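Local coordinates for 52 protein (PDB 2OA5), which is an abundant tegument protein of a murine gammaherpesvirus, probably with a structural role in the layer between capsid and envelope, at the interface of chains A and B. Residues are numbered along the deposited sequence; one frame, centred on the assembly and turned at random. Chains: chain A/B, Hypothetical protein BQLF2.

The interface of chains A and B. Residues chain A 19-20, 23-24, 27; chain B 20-21, 24, 27-28, 49.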
loop_
_atom_site.group_PDB
_atom_site.type_symbol
_atom_site.label_atom_id
_atom_site.label_comp_id
_atom_site.label_asym_id
_atom_site.label_seq_id
_atom_site.Cartn_x
_atom_site.Cartn_y
_atom_site.Cartn_z
ATOM N N ARG A 19 -17.868 -3.794 -2.404
ATOM C CA ARG A 19 -18.656 -3.349 -1.253
ATOM C C ARG A 19 -20.163 -3.426 -1.546
ATOM O O ARG A 19 -20.944 -3.898 -0.715
ATOM C CB ARG A 19 -18.303 -1.909 -0.865
ATOM C CG ARG A 19 -18.949 -1.472 0.460
ATOM C CD ARG A 19 -18.887 0.042 0.656
ATOM N NE ARG A 19 -19.661 0.759 -0.358
ATOM C CZ ARG A 19 -20.977 0.949 -0.308
ATOM N NH1 ARG A 19 -21.680 0.483 0.710
ATOM N NH2 ARG A 19 -21.599 1.605 -1.281
ATOM N N LEU A 20 -20.563 -2.939 -2.718
ATOM C CA LEU A 20 -21.968 -2.967 -3.120
ATOM C C LEU A 20 -22.474 -4.404 -3.246
ATOM O O LEU A 20 -23.602 -4.704 -2.861
ATOM C CB LEU A 20 -22.155 -2.238 -4.452
ATOM C CG LEU A 20 -22.206 -0.712 -4.308
ATOM C CD1 LEU A 20 -22.078 -0.033 -5.666
ATOM C CD2 LEU A 20 -23.508 -0.333 -3.615
ATOM N N GLU A 23 -22.914 -5.646 0.236
ATOM C CA GLU A 23 -24.023 -4.988 0.904
ATOM C C GLU A 23 -25.330 -5.534 0.311
ATOM O O GLU A 23 -26.306 -5.757 1.032
ATOM C CB GLU A 23 -23.951 -3.468 0.714
ATOM C CG GLU A 23 -25.011 -2.709 1.500
ATOM C CD GLU A 23 -24.976 -1.211 1.243
ATOM O OE1 GLU A 23 -25.279 -0.802 0.105
ATOM O OE2 GLU A 23 -24.643 -0.449 2.174
ATOM N N ASN A 24 -25.333 -5.744 -1.006
ATOM C CA ASN A 24 -26.490 -6.280 -1.724
ATOM C C ASN A 24 -26.886 -7.611 -1.103
ATOM O O ASN A 24 -28.052 -7.840 -0.768
ATOM C CB ASN A 24 -26.132 -6.469 -3.206
ATOM C CG ASN A 24 -27.213 -7.208 -3.997
ATOM O OD1 ASN A 24 -27.238 -8.441 -4.052
ATOM N ND2 ASN A 24 -28.105 -6.450 -4.617
ATOM N N LEU A 27 -28.532 -7.240 2.092
ATOM C CA LEU A 27 -29.869 -6.714 1.875
ATOM C C LEU A 27 -30.816 -7.832 1.438
ATOM O O LEU A 27 -31.996 -7.821 1.771
ATOM C CB LEU A 27 -29.825 -5.609 0.816
ATOM C CG LEU A 27 -29.215 -4.280 1.276
ATOM C CD1 LEU A 27 -28.776 -3.461 0.074
ATOM C CD2 LEU A 27 -30.234 -3.518 2.123
ATOM N N LEU B 20 -25.755 -1.926 -9.302
ATOM C CA LEU B 20 -25.725 -2.302 -7.895
ATOM C C LEU B 20 -26.304 -1.219 -7.006
ATOM O O LEU B 20 -26.981 -1.520 -6.021
ATOM C CB LEU B 20 -24.294 -2.649 -7.478
ATOM C CG LEU B 20 -23.872 -4.028 -8.002
ATOM C CD1 LEU B 20 -22.366 -4.171 -7.969
ATOM C CD2 LEU B 20 -24.534 -5.103 -7.159
ATOM N N LYS B 21 -26.044 0.041 -7.347
ATOM C CA LYS B 21 -26.586 1.153 -6.567
ATOM C C LYS B 21 -28.107 1.154 -6.660
ATOM O O LYS B 21 -28.805 1.214 -5.648
ATOM C CB LYS B 21 -26.044 2.485 -7.088
ATOM C CG LYS B 21 -24.757 2.907 -6.429
ATOM C CD LYS B 21 -24.026 3.974 -7.218
ATOM C CE LYS B 21 -22.677 4.235 -6.572
ATOM N NZ LYS B 21 -22.813 4.305 -5.093
ATOM N N ASN B 24 -29.564 -1.858 -4.855
ATOM C CA ASN B 24 -29.346 -1.712 -3.426
ATOM C C ASN B 24 -30.218 -0.610 -2.824
ATOM O O ASN B 24 -30.556 -0.668 -1.642
ATOM C CB ASN B 24 -27.861 -1.482 -3.135
ATOM C CG ASN B 24 -27.037 -2.757 -3.297
ATOM O OD1 ASN B 24 -27.495 -3.736 -3.896
ATOM N ND2 ASN B 24 -25.818 -2.749 -2.775
ATOM N N LEU B 27 -33.621 -2.361 -2.621
ATOM C CA LEU B 27 -33.624 -3.315 -1.516
ATOM C C LEU B 27 -33.710 -2.641 -0.144
ATOM O O LEU B 27 -34.337 -3.176 0.772
ATOM C CB LEU B 27 -32.380 -4.210 -1.596
ATOM C CG LEU B 27 -32.424 -5.272 -2.704
ATOM C CD1 LEU B 27 -31.082 -5.362 -3.394
ATOM C CD2 LEU B 27 -32.813 -6.626 -2.114
ATOM N N LYS B 28 -33.079 -1.480 0.015
ATOM C CA LYS B 28 -33.160 -0.791 1.297
ATOM C C LYS B 28 -34.602 -0.350 1.474
ATOM O O LYS B 28 -35.148 -0.387 2.571
ATOM C CB LYS B 28 -32.235 0.427 1.323
ATOM C CG LYS B 28 -30.806 0.081 1.710
ATOM C CD LYS B 28 -29.861 1.229 1.431
ATOM C CE LYS B 28 -28.435 0.831 1.755
ATOM N NZ LYS B 28 -27.462 1.874 1.348
ATOM N N ARG B 49 -22.143 6.155 7.544
ATOM C CA ARG B 49 -21.266 5.000 7.495
ATOM C C ARG B 49 -19.813 5.460 7.360
ATOM O O ARG B 49 -18.934 4.975 8.064
ATOM C CB ARG B 49 -21.648 4.105 6.315
ATOM C CG ARG B 49 -20.709 2.943 6.097
ATOM C CD ARG B 49 -21.127 2.127 4.894
ATOM N NE ARG B 49 -21.140 2.914 3.669
ATOM C CZ ARG B 49 -22.212 3.109 2.913
ATOM N NH1 ARG B 49 -23.381 2.570 3.253
ATOM N NH2 ARG B 49 -22.120 3.849 1.813
#
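In this member of the herpesvirus BLRF2 family, the N-terminal helices of two of the four copies in the deposited assembly, 10-29 of chain A and 8-33 of chain B, pair in coiled-coil-like fashion, plausibly as in the native protein; the start of helix 46-76 of chain B adds an arginine. The tightly packed part, a layer of leucines and asparagine, illustrates how an apolar helix seam accommodates a polar residue. A:Leu20 and B:Leu20 cross obliquely, CB to CB at 3.7 Å, and A:Leu27 CB and B:Leu27 CB are 3.8 Å apart. Between these pairs A:Asn24 and B:Asn24 differ. In A:Asn24 CG stands anti to the backbone N (chi1 172°), whereas in B:Asn24 it stands anti to the carbonyl carbon (chi1 -74°), and the side chains cross at about a right angle with their amides nearly coplanar. A:Asn24 ND2 gives a hydrogen bond of 2.9 Å to B:Asn24 OD1, almost along the C=O axis. B:Asn24 ND2 turns instead to the backbone, reaching a lone pair of A:Leu20 O at 3.0 Å, so both ends of the B:Asn24 amide are held and its rotation is fixed. A:Leu27 CD1 packs against CG of that amide, while its CD2 lies on the aliphatic stem of B:Lys28.

Along the flank the contact loosens into longer, charged links. The extended A:Glu23 offers its carboxylate to B:Lys28, whose NZ forms a salt bridge to OE1 at 3.7 Å, and to B:Arg49, whose NH1 forms one with OE2 at 3.4 Å, tip to tip. A:Arg19 NH1 also salt-bridges A:Glu23 OE2, which lies in its guanidinium plane, and sits over the centre of the B:Arg49 guanidinium, 3.4 Å above its plane, the two groups stacked 21° apart; the shared carboxylate may offset their repulsion.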